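Internalin C2 (PDB 4FHO) is a leucine-rich-repeat internalin of Listeria monocytogenes that probably serves in adhesion to, or invasion of, host cells through protein-protein recognition. Local coordinates at residues A[107-112]-A[129-134]; A[113-118]-A[135-140]; A[148-153]-A[173-178]; A[160-165]-A[182-187]. All blocks are in the same frame, centred on the assembly; numbering follows the deposited sequence.

Contact 1 (A[107-112]-A[129-134]); sequences SAIAGL and TPLAGL
Segments 107-112 and 129-134 occupy equivalent places in successive coils of the leucine-rich-repeat solenoid, each opening with a short 3-10 turn on the side away from the parallel sheet. No hydrogen bond joins them; the coils meet through apolar side chains and carbon-to-carbonyl contacts. The turn of 129-131 begins at T129, whose OG1 bonds to D127. P130 and L134 carry the largest shares of the contact on this segment. The P130 ring lies against the backbone of S107, with CG 3.7 Å from S107 CA, while P130 CB sits 4.0 Å from A110 CB. The carbonyl oxygen of P130 takes a CA-H...O contact from A110 CA at 3.3 Å. L131 turns its CB from the other coil, yet crosses I109 obliquely, and L131 CD2 presses on I109 CD1 at 3.5 Å, tighter than usual for two carbons. I109 reaches it with CG1 in the crowded position between the backbone N and the carbonyl carbon (chi1 71°). Both also touch L118. L134 crosses I109 at about a right angle, its CD1 4.1 Å from I109 CD1. L134 CD2 rests against two carbonyl oxygens, 3.6 Å from I109 O and 3.3 Å from L112 O.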
loop_
_atom_site.group_PDB
_atom_site.type_symbol
_atom_site.label_atom_id
_atom_site.label_comp_id
_atom_site.label_asym_id
_atom_site.label_seq_id
_atom_site.Cartn_x
_atom_site.Cartn_y
_atom_site.Cartn_z
ATOM N N SER A 107 6.439 9.396 -2.500
ATOM C CA SER A 107 6.544 10.069 -3.823
ATOM C C SER A 107 6.912 9.093 -4.936
ATOM O O SER A 107 6.355 9.157 -6.031
ATOM C CB SER A 107 7.558 11.218 -3.785
ATOM O OG SER A 107 7.152 12.209 -2.857
ATOM N N ALA A 108 7.804 8.155 -4.625
ATOM C CA ALA A 108 8.309 7.191 -5.598
ATOM C C ALA A 108 7.275 6.207 -6.169
ATOM O O ALA A 108 7.583 5.565 -7.167
ATOM C CB ALA A 108 9.500 6.413 -5.021
ATOM N N ILE A 109 6.096 6.067 -5.562
ATOM C CA ILE A 109 5.078 5.140 -6.088
ATOM C C ILE A 109 4.006 5.774 -6.976
ATOM O O ILE A 109 3.151 5.041 -7.499
ATOM C CB ILE A 109 4.435 4.275 -4.974
ATOM C CG1 ILE A 109 3.508 5.067 -4.049
ATOM C CG2 ILE A 109 5.518 3.589 -4.153
ATOM C CD1 ILE A 109 2.540 4.178 -3.313
ATOM N N ALA A 110 4.051 7.104 -7.160
ATOM C CA ALA A 110 3.007 7.836 -7.905
ATOM C C ALA A 110 2.767 7.353 -9.348
ATOM O O ALA A 110 1.651 7.467 -9.854
ATOM C CB ALA A 110 3.252 9.354 -7.870
ATOM N N GLY A 111 3.807 6.803 -9.981
ATOM C CA GLY A 111 3.721 6.226 -11.327
ATOM C C GLY A 111 3.265 4.772 -11.393
ATOM O O GLY A 111 2.998 4.268 -12.484
ATOM N N LEU A 112 3.136 4.098 -10.253
ATOM C CA LEU A 112 2.779 2.665 -10.236
ATOM C C LEU A 112 1.260 2.468 -10.411
ATOM O O LEU A 112 0.587 1.988 -9.495
ATOM C CB LEU A 112 3.287 2.001 -8.936
ATOM C CG LEU A 112 4.777 2.139 -8.597
ATOM C CD1 LEU A 112 5.102 1.327 -7.363
ATOM C CD2 LEU A 112 5.675 1.727 -9.741
ATOM N N THR A 129 -0.754 12.563 -1.163
ATOM C CA THR A 129 -0.828 13.198 -2.479
ATOM C C THR A 129 -0.305 12.335 -3.653
ATOM O O THR A 129 -0.980 12.261 -4.687
ATOM C CB THR A 129 -0.181 14.602 -2.488
ATOM O OG1 THR A 129 -0.673 15.382 -1.397
ATOM C CG2 THR A 129 -0.600 15.349 -3.724
ATOM N N PRO A 130 0.828 11.615 -3.479
ATOM C CA PRO A 130 1.298 10.715 -4.546
ATOM C C PRO A 130 0.366 9.562 -4.943
ATOM O O PRO A 130 0.537 9.003 -6.017
ATOM C CB PRO A 130 2.612 10.165 -3.970
ATOM C CG PRO A 130 3.098 11.263 -3.082
ATOM C CD PRO A 130 1.821 11.662 -2.390
ATOM N N LEU A 131 -0.614 9.224 -4.113
ATOM C CA LEU A 131 -1.549 8.140 -4.436
ATOM C C LEU A 131 -2.655 8.540 -5.436
ATOM O O LEU A 131 -3.302 7.650 -5.996
ATOM C CB LEU A 131 -2.164 7.549 -3.143
ATOM C CG LEU A 131 -1.213 7.178 -1.988
ATOM C CD1 LEU A 131 -1.949 6.354 -0.924
ATOM C CD2 LEU A 131 0.034 6.435 -2.456
ATOM N N ALA A 132 -2.867 9.840 -5.687
ATOM C CA ALA A 132 -4.002 10.292 -6.539
ATOM C C ALA A 132 -4.089 9.691 -7.946
ATOM O O ALA A 132 -5.189 9.566 -8.482
ATOM C CB ALA A 132 -4.048 11.814 -6.625
ATOM N N GLY A 133 -2.942 9.302 -8.511
ATOM C CA GLY A 133 -2.869 8.637 -9.830
ATOM C C GLY A 133 -3.056 7.121 -9.860
ATOM O O GLY A 133 -3.080 6.512 -10.944
ATOM N N LEU A 134 -3.188 6.513 -8.682
ATOM C CA LEU A 134 -3.309 5.051 -8.536
ATOM C C LEU A 134 -4.778 4.653 -8.676
ATOM O O LEU A 134 -5.419 4.181 -7.727
ATOM C CB LEU A 134 -2.704 4.601 -7.210
ATOM C CG LEU A 134 -1.271 5.053 -6.934
ATOM C CD1 LEU A 134 -0.737 4.341 -5.696
ATOM C CD2 LEU A 134 -0.343 4.832 -8.113
#

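Contact 2 (A[113-118]-A[135-140]); sequences QSIKTL and SNLQVL
L137 supplies the main bump between 113-118 and 135-140. With CG anti to the backbone N (chi1 -154°), it sends CD1 into a hollow bounded by I115, K116 and L118, where L137 CD1 lies 3.5 Å from L118 CB and 3.8 Å from I115 CG2. Beyond it L118 and L140 run side by side into the interior, and L140 CD1 fits along the flank of L118, 3.9 Å from L118 CB. On the other face of the sheet T117 and V139 also point the same way, the hydroxyl and methyl of T117 both resting against V139 CB. The backbone fixes this fit: K116 O is gripped by two amides, Q138 N at 2.7 Å on a lone pair and V139 N nearly along the C=O axis, and L118 N bonds to V139 O at 2.9 Å. Before the strands, N136 ND2 donates to Q113 O from above its carbonyl plane. The extended Q113 donates from NE2 to S135 OG, 3.2 Å away and almost straight at 176°. Parallel pairing of residues one coil apart, with leucines turned inward, is characteristic of the leucine-rich-repeat solenoid, here one rung of its sheet.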
loop_
_atom_site.group_PDB
_atom_site.type_symbol
_atom_site.label_atom_id
_atom_site.label_comp_id
_atom_site.label_asym_id
_atom_site.label_seq_id
_atom_site.Cartn_x
_atom_site.Cartn_y
_atom_site.Cartn_z
ATOM N N GLN A 113 0.743 2.812 -11.595
ATOM C CA GLN A 113 -0.716 2.818 -11.886
ATOM C C GLN A 113 -1.369 1.430 -11.796
ATOM O O GLN A 113 -2.564 1.329 -11.474
ATOM C CB GLN A 113 -1.012 3.444 -13.268
ATOM C CG GLN A 113 -2.498 3.712 -13.537
ATOM C CD GLN A 113 -2.786 4.547 -14.778
ATOM O OE1 GLN A 113 -1.928 4.733 -15.648
ATOM N NE2 GLN A 113 -4.012 5.054 -14.868
ATOM N N SER A 114 -0.582 0.373 -12.024
ATOM C CA SER A 114 -1.065 -1.019 -11.896
ATOM C C SER A 114 -1.466 -1.488 -10.482
ATOM O O SER A 114 -2.130 -2.535 -10.371
ATOM C CB SER A 114 -0.037 -2.000 -12.485
ATOM O OG SER A 114 1.227 -1.908 -11.845
ATOM N N ILE A 115 -1.082 -0.751 -9.424
ATOM C CA ILE A 115 -1.318 -1.204 -8.022
ATOM C C ILE A 115 -2.813 -1.307 -7.660
ATOM O O ILE A 115 -3.568 -0.336 -7.809
ATOM C CB ILE A 115 -0.579 -0.345 -6.967
ATOM C CG1 ILE A 115 0.936 -0.483 -7.126
ATOM C CG2 ILE A 115 -0.912 -0.799 -5.550
ATOM C CD1 ILE A 115 1.735 0.375 -6.158
ATOM N N LYS A 116 -3.220 -2.501 -7.219
ATOM C CA LYS A 116 -4.580 -2.785 -6.717
ATOM C C LYS A 116 -4.649 -2.831 -5.180
ATOM O O LYS A 116 -5.643 -2.404 -4.617
ATOM C CB LYS A 116 -5.096 -4.117 -7.261
ATOM C CG LYS A 116 -5.428 -4.101 -8.748
ATOM C CD LYS A 116 -5.510 -5.523 -9.298
ATOM C CE LYS A 116 -6.663 -5.757 -10.250
ATOM N NZ LYS A 116 -6.827 -7.225 -10.431
ATOM N N THR A 117 -3.621 -3.363 -4.531
ATOM C CA THR A 117 -3.571 -3.479 -3.052
ATOM C C THR A 117 -2.296 -2.804 -2.566
ATOM O O THR A 117 -1.197 -3.161 -3.016
ATOM C CB THR A 117 -3.626 -4.954 -2.617
ATOM O OG1 THR A 117 -4.872 -5.537 -3.035
ATOM C CG2 THR A 117 -3.438 -5.143 -1.073
ATOM N N LEU A 118 -2.448 -1.825 -1.671
ATOM C CA LEU A 118 -1.330 -1.052 -1.145
ATOM C C LEU A 118 -1.411 -0.968 0.374
ATOM O O LEU A 118 -2.422 -0.514 0.902
ATOM C CB LEU A 118 -1.348 0.354 -1.751
ATOM C CG LEU A 118 -0.264 1.337 -1.336
ATOM C CD1 LEU A 118 1.096 0.704 -1.568
ATOM C CD2 LEU A 118 -0.391 2.634 -2.137
ATOM N N SER A 135 -5.275 4.833 -9.895
ATOM C CA SER A 135 -6.711 4.725 -10.219
ATOM C C SER A 135 -7.263 3.296 -10.138
ATOM O O SER A 135 -8.476 3.123 -10.035
ATOM C CB SER A 135 -7.005 5.303 -11.613
ATOM O OG SER A 135 -6.252 4.627 -12.609
ATOM N N ASN A 136 -6.384 2.291 -10.193
ATOM C CA ASN A 136 -6.777 0.878 -10.005
ATOM C C ASN A 136 -6.797 0.377 -8.554
ATOM O O ASN A 136 -7.094 -0.789 -8.335
ATOM C CB ASN A 136 -5.907 -0.032 -10.891
ATOM C CG ASN A 136 -6.158 0.195 -12.371
ATOM O OD1 ASN A 136 -7.292 0.160 -12.832
ATOM N ND2 ASN A 136 -5.092 0.432 -13.117
ATOM N N LEU A 137 -6.540 1.253 -7.580
ATOM C CA LEU A 137 -6.422 0.845 -6.169
ATOM C C LEU A 137 -7.803 0.381 -5.649
ATOM O O LEU A 137 -8.825 1.065 -5.838
ATOM C CB LEU A 137 -5.835 1.990 -5.331
ATOM C CG LEU A 137 -5.046 1.907 -4.028
ATOM C CD1 LEU A 137 -4.002 0.795 -4.002
ATOM C CD2 LEU A 137 -4.395 3.275 -3.834
ATOM N N GLN A 138 -7.818 -0.830 -5.091
ATOM C CA GLN A 138 -9.007 -1.480 -4.524
ATOM C C GLN A 138 -8.942 -1.582 -2.995
ATOM O O GLN A 138 -9.967 -1.429 -2.339
ATOM C CB GLN A 138 -9.176 -2.890 -5.118
ATOM C CG GLN A 138 -9.533 -2.902 -6.593
ATOM C CD GLN A 138 -9.731 -4.295 -7.177
ATOM O OE1 GLN A 138 -9.373 -5.298 -6.580
ATOM N NE2 GLN A 138 -10.309 -4.348 -8.362
ATOM N N VAL A 139 -7.750 -1.865 -2.461
ATOM C CA VAL A 139 -7.485 -2.059 -1.036
ATOM C C VAL A 139 -6.341 -1.113 -0.633
ATOM O O VAL A 139 -5.227 -1.179 -1.187
ATOM C CB VAL A 139 -7.149 -3.543 -0.756
ATOM C CG1 VAL A 139 -6.877 -3.802 0.733
ATOM C CG2 VAL A 139 -8.297 -4.442 -1.229
ATOM N N LEU A 140 -6.623 -0.226 0.320
ATOM C CA LEU A 140 -5.646 0.732 0.798
ATOM C C LEU A 140 -5.601 0.742 2.316
ATOM O O LEU A 140 -6.623 0.985 2.946
ATOM C CB LEU A 140 -5.965 2.123 0.244
ATOM C CG LEU A 140 -4.979 3.244 0.597
ATOM C CD1 LEU A 140 -3.521 2.907 0.229
ATOM C CD2 LEU A 140 -5.407 4.557 -0.057
#

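Contact 3 (A[148-153]-A[173-178]); sequences TNISPL and TPLANL
N149 OD1 is gripped twice, by the backbone and the hydroxyl of the same residue, S151. S151 OG donates to it at 2.8 Å in the carbonyl plane, on a lone pair, whereas S151 N, 3.1 Å from N149 OD1, approaches from above that plane. The backbone bond makes an Asx turn, which leads into the 3-10 turn of 151-153 on the side of the leucine-rich-repeat solenoid away from its sheet. I150 and the start of this turn face the next coil, where P174 lies against the I150-S151 peptide; no hydrogen bond crosses. P174 CB rests 3.3 Å from I150 O, and P174 CG is 3.5 Å from S151 N. I150 crosses the proline at about a right angle. With CG2 anti to the backbone N, the isoleucine sets this branch between the two coils, I150 CG2 being 3.9 Å from P174 CB. I150 CG2 also meets L175 CD2 at 3.6 Å, the side chains crossing obliquely. I150 packs on I164 and V169 as well. L153 and L175 both continue inward to L162 of strand 161-163. Further along, L178 puts a single methyl against the first coil, L178 CD2 lying 3.6 Å from L153 O.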
loop_
_atom_site.group_PDB
_atom_site.type_symbol
_atom_site.label_atom_id
_atom_site.label_comp_id
_atom_site.label_asym_id
_atom_site.label_seq_id
_atom_site.Cartn_x
_atom_site.Cartn_y
_atom_site.Cartn_z
ATOM N N THR A 148 -3.587 13.844 7.671
ATOM C CA THR A 148 -4.686 14.766 7.930
ATOM C C THR A 148 -5.646 14.816 6.742
ATOM O O THR A 148 -6.831 14.610 6.912
ATOM C CB THR A 148 -4.148 16.177 8.270
ATOM O OG1 THR A 148 -3.264 16.630 7.235
ATOM C CG2 THR A 148 -3.357 16.141 9.559
ATOM N N ASN A 149 -5.121 15.036 5.539
ATOM C CA ASN A 149 -5.922 15.333 4.348
ATOM C C ASN A 149 -6.155 14.072 3.490
ATOM O O ASN A 149 -5.196 13.433 3.094
ATOM C CB ASN A 149 -5.199 16.424 3.531
ATOM C CG ASN A 149 -6.058 17.035 2.436
ATOM O OD1 ASN A 149 -7.267 16.803 2.352
ATOM N ND2 ASN A 149 -5.436 17.855 1.607
ATOM N N ILE A 150 -7.432 13.758 3.214
ATOM C CA ILE A 150 -7.841 12.622 2.361
ATOM C C ILE A 150 -8.190 13.094 0.929
ATOM O O ILE A 150 -8.535 12.278 0.068
ATOM C CB ILE A 150 -9.048 11.873 2.977
ATOM C CG1 ILE A 150 -8.742 11.355 4.380
ATOM C CG2 ILE A 150 -9.449 10.643 2.175
ATOM C CD1 ILE A 150 -9.894 10.533 4.926
ATOM N N SER A 151 -8.064 14.400 0.641
ATOM C CA SER A 151 -8.391 14.937 -0.706
ATOM C C SER A 151 -7.821 14.132 -1.895
ATOM O O SER A 151 -8.559 13.872 -2.845
ATOM C CB SER A 151 -7.999 16.420 -0.842
ATOM O OG SER A 151 -8.825 17.194 0.004
ATOM N N PRO A 152 -6.546 13.682 -1.814
ATOM C CA PRO A 152 -5.974 12.882 -2.902
ATOM C C PRO A 152 -6.625 11.538 -3.210
ATOM O O PRO A 152 -6.386 11.024 -4.292
ATOM C CB PRO A 152 -4.526 12.668 -2.441
ATOM C CG PRO A 152 -4.244 13.864 -1.607
ATOM C CD PRO A 152 -5.506 13.990 -0.818
ATOM N N LEU A 153 -7.416 10.980 -2.285
ATOM C CA LEU A 153 -8.171 9.743 -2.530
ATOM C C LEU A 153 -9.474 9.885 -3.321
ATOM O O LEU A 153 -10.021 8.868 -3.756
ATOM C CB LEU A 153 -8.500 9.027 -1.204
ATOM C CG LEU A 153 -7.394 8.791 -0.182
ATOM C CD1 LEU A 153 -7.933 7.927 0.953
ATOM C CD2 LEU A 153 -6.178 8.151 -0.833
ATOM N N THR A 173 -15.313 14.164 3.525
ATOM C CA THR A 173 -15.848 14.635 2.241
ATOM C C THR A 173 -15.162 14.043 0.996
ATOM O O THR A 173 -15.869 13.661 0.065
ATOM C CB THR A 173 -15.892 16.180 2.183
ATOM O OG1 THR A 173 -16.693 16.650 3.275
ATOM C CG2 THR A 173 -16.488 16.677 0.866
ATOM N N PRO A 174 -13.816 13.855 1.015
ATOM C CA PRO A 174 -13.164 13.170 -0.120
ATOM C C PRO A 174 -13.631 11.740 -0.414
ATOM O O PRO A 174 -13.412 11.261 -1.512
ATOM C CB PRO A 174 -11.683 13.181 0.271
ATOM C CG PRO A 174 -11.549 14.390 1.120
ATOM C CD PRO A 174 -12.804 14.389 1.943
ATOM N N LEU A 175 -14.281 11.084 0.546
ATOM C CA LEU A 175 -14.803 9.726 0.364
ATOM C C LEU A 175 -16.184 9.642 -0.310
ATOM O O LEU A 175 -16.611 8.534 -0.634
ATOM C CB LEU A 175 -14.838 8.988 1.715
ATOM C CG LEU A 175 -13.571 9.014 2.575
ATOM C CD1 LEU A 175 -13.782 8.112 3.790
ATOM C CD2 LEU A 175 -12.334 8.597 1.779
ATOM N N ALA A 176 -16.846 10.788 -0.548
ATOM C CA ALA A 176 -18.235 10.849 -1.057
ATOM C C ALA A 176 -18.515 10.100 -2.367
ATOM O O ALA A 176 -19.621 9.597 -2.550
ATOM C CB ALA A 176 -18.686 12.300 -1.198
ATOM N N ASN A 177 -17.523 10.034 -3.258
ATOM C CA ASN A 177 -17.655 9.378 -4.579
ATOM C C ASN A 177 -17.083 7.945 -4.646
ATOM O O ASN A 177 -17.110 7.339 -5.718
ATOM C CB ASN A 177 -16.952 10.249 -5.658
ATOM C CG ASN A 177 -17.611 10.190 -7.043
ATOM O OD1 ASN A 177 -18.560 9.442 -7.306
ATOM N ND2 ASN A 177 -17.062 10.979 -7.956
ATOM N N LEU A 178 -16.581 7.410 -3.526
ATOM C CA LEU A 178 -16.012 6.051 -3.487
ATOM C C LEU A 178 -17.143 5.038 -3.259
ATOM O O LEU A 178 -17.246 4.421 -2.205
ATOM C CB LEU A 178 -14.906 5.940 -2.425
ATOM C CG LEU A 178 -13.837 7.032 -2.395
ATOM C CD1 LEU A 178 -12.728 6.646 -1.431
ATOM C CD2 LEU A 178 -13.301 7.334 -3.787
#

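Contact 4 (A[160-165]-A[182-187]); sequences QYLSIG and TTLRAD. With SO4 (sulfate ion), chain C.
R185 leaves strand 183-185 on the same face of the sheet as Y161, T183 and S163. Its CB lies 3.7 Å from S163 OG, a hydroxyl whose polar partner is D143. CG is anti to the carbonyl carbon (chi1 -73°), and from there the chain runs extended to NE. This carries R185 CD to 3.5 Å from Y161 OH, and NE into a salt bridge with E205. The Y161 hydroxyl sits over one guanidinium face, toward its rim, with the ring and guanidinium planes 56° apart. Y161 OH comes 3.3 Å from R185 NH1, but that pair's geometry is too poor for a hydrogen bond. The backbones form adjoining rungs of the parallel sheet of the leucine-rich-repeat solenoid: L162 N donates to T183 O, R185 N to L162 O, and I164 N to R185 O at 2.7 Å, nearly along the C=O axis. Q160 O takes three donors, T182 N, T182 OG1 and T183 N. L162 and L184 lie side by side on the opposite face. At the arginine tip a sulfate, probably from the crystallisation liquor, meets the guanidinium edge: R185 NH1 donates to sulfate O2 at 2.8 Å and weakly to O4, and R185 NH2 to sulfate O4 at 2.9 Å.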
loop_
_atom_site.group_PDB
_atom_site.type_symbol
_atom_site.label_atom_id
_atom_site.label_comp_id
_atom_site.label_asym_id
_atom_site.label_seq_id
_atom_site.Cartn_x
_atom_site.Cartn_y
_atom_site.Cartn_z
ATOM N N GLN A 160 -12.567 -0.534 -2.576
ATOM C CA GLN A 160 -13.510 -1.379 -1.817
ATOM C C GLN A 160 -13.218 -1.381 -0.311
ATOM O O GLN A 160 -14.141 -1.506 0.495
ATOM C CB GLN A 160 -13.433 -2.830 -2.318
ATOM C CG GLN A 160 -13.820 -3.002 -3.788
ATOM C CD GLN A 160 -13.707 -4.441 -4.269
ATOM O OE1 GLN A 160 -13.989 -5.383 -3.527
ATOM N NE2 GLN A 160 -13.290 -4.615 -5.518
ATOM N N TYR A 161 -11.941 -1.286 0.057
ATOM C CA TYR A 161 -11.478 -1.369 1.457
ATOM C C TYR A 161 -10.536 -0.213 1.720
ATOM O O TYR A 161 -9.494 -0.112 1.062
ATOM C CB TYR A 161 -10.773 -2.704 1.679
ATOM C CG TYR A 161 -10.381 -3.014 3.109
ATOM C CD1 TYR A 161 -9.248 -2.429 3.680
ATOM C CD2 TYR A 161 -11.110 -3.921 3.885
ATOM C CE1 TYR A 161 -8.870 -2.710 4.987
ATOM C CE2 TYR A 161 -10.724 -4.218 5.198
ATOM C CZ TYR A 161 -9.605 -3.599 5.739
ATOM O OH TYR A 161 -9.186 -3.851 7.024
ATOM N N LEU A 162 -10.897 0.647 2.675
ATOM C CA LEU A 162 -10.056 1.779 3.089
ATOM C C LEU A 162 -9.880 1.738 4.599
ATOM O O LEU A 162 -10.858 1.793 5.332
ATOM C CB LEU A 162 -10.665 3.120 2.671
ATOM C CG LEU A 162 -9.932 4.422 3.059
ATOM C CD1 LEU A 162 -8.479 4.443 2.568
ATOM C CD2 LEU A 162 -10.665 5.662 2.563
ATOM N N SER A 163 -8.626 1.691 5.048
ATOM C CA SER A 163 -8.296 1.697 6.451
ATOM C C SER A 163 -7.429 2.921 6.737
ATOM O O SER A 163 -6.325 3.028 6.217
ATOM C CB SER A 163 -7.579 0.393 6.780
ATOM O OG SER A 163 -7.519 0.199 8.152
ATOM N N ILE A 164 -7.941 3.823 7.577
ATOM C CA ILE A 164 -7.294 5.095 7.930
ATOM C C ILE A 164 -7.240 5.343 9.446
ATOM O O ILE A 164 -7.060 6.480 9.883
ATOM C CB ILE A 164 -7.981 6.290 7.218
ATOM C CG1 ILE A 164 -9.481 6.347 7.533
ATOM C CG2 ILE A 164 -7.738 6.222 5.711
ATOM C CD1 ILE A 164 -10.123 7.672 7.173
ATOM N N GLY A 165 -7.320 4.276 10.244
ATOM C CA GLY A 165 -7.291 4.381 11.704
ATOM C C GLY A 165 -5.985 4.914 12.259
ATOM O O GLY A 165 -4.964 4.799 11.612
ATOM N N THR A 182 -16.958 -1.120 0.753
ATOM C CA THR A 182 -17.651 -1.988 1.708
ATOM C C THR A 182 -17.104 -1.891 3.142
ATOM O O THR A 182 -17.851 -2.167 4.088
ATOM C CB THR A 182 -17.661 -3.456 1.235
ATOM O OG1 THR A 182 -16.334 -3.856 0.877
ATOM C CG2 THR A 182 -18.575 -3.622 0.032
ATOM N N THR A 183 -15.832 -1.512 3.311
ATOM C CA THR A 183 -15.229 -1.335 4.632
ATOM C C THR A 183 -14.538 0.015 4.740
ATOM O O THR A 183 -13.699 0.369 3.886
ATOM C CB THR A 183 -14.229 -2.460 4.945
ATOM O OG1 THR A 183 -14.901 -3.722 4.876
ATOM C CG2 THR A 183 -13.599 -2.271 6.330
ATOM N N LEU A 184 -14.917 0.778 5.768
ATOM C CA LEU A 184 -14.198 1.973 6.179
ATOM C C LEU A 184 -13.810 1.768 7.624
ATOM O O LEU A 184 -14.675 1.707 8.487
ATOM C CB LEU A 184 -15.028 3.248 6.042
ATOM C CG LEU A 184 -14.338 4.540 6.513
ATOM C CD1 LEU A 184 -13.084 4.823 5.688
ATOM C CD2 LEU A 184 -15.273 5.736 6.472
ATOM N N ARG A 185 -12.506 1.677 7.884
ATOM C CA ARG A 185 -11.985 1.593 9.237
ATOM C C ARG A 185 -11.267 2.894 9.550
ATOM O O ARG A 185 -10.271 3.216 8.903
ATOM C CB ARG A 185 -11.056 0.405 9.366
ATOM C CG ARG A 185 -11.809 -0.910 9.364
ATOM C CD ARG A 185 -10.836 -2.036 9.561
ATOM N NE ARG A 185 -11.518 -3.307 9.719
ATOM C CZ ARG A 185 -10.922 -4.450 10.050
ATOM N NH1 ARG A 185 -9.597 -4.521 10.251
ATOM N NH2 ARG A 185 -11.656 -5.544 10.157
ATOM N N ALA A 186 -11.797 3.641 10.519
ATOM C CA ALA A 186 -11.329 4.990 10.837
ATOM C C ALA A 186 -11.296 5.283 12.338
ATOM O O ALA A 186 -11.462 6.439 12.736
ATOM C CB ALA A 186 -12.176 6.016 10.095
ATOM N N ASP A 187 -10.998 4.255 13.152
ATOM C CA ASP A 187 -10.877 4.434 14.619
ATOM C C ASP A 187 -9.722 5.401 14.940
ATOM O O ASP A 187 -8.672 5.301 14.330
ATOM C CB ASP A 187 -10.604 3.105 15.353
ATOM C CG ASP A 187 -11.804 2.150 15.365
ATOM O OD1 ASP A 187 -12.929 2.563 15.030
ATOM O OD2 ASP A 187 -11.627 0.966 15.746
HETATM S S SO4 C . -8.453 -7.854 10.796
HETATM O O1 SO4 C . -8.745 -8.356 12.166
HETATM O O2 SO4 C . -7.720 -6.568 10.886
HETATM O O3 SO4 C . -7.624 -8.833 10.046
HETATM O O4 SO4 C . -9.731 -7.653 10.075
#

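Contacts 2 and 4 join neighbouring strands of one parallel sheet, whereas contacts 1 and 3 join the 3-10 turns on the far side of the same coils. The chemistry divides accordingly: backbone hydrogen bonds, helped by a few side-chain ones, hold the sheet contacts, and apolar packing without a cross-segment hydrogen bond holds the turns. Each turn pair shares the interior with its strand pair, contact 1 touching contact 2 at L118 and contact 3 touching contact 4 at L162. Contacts 2 and 4 are themselves linked, strands 139-141 and 161-163 being sheet neighbours. Contact 3 is buried, four of its six touching residues being so, while contacts 1, 2 and 4 are only partly buried; contact 4 alone carries a bound ion.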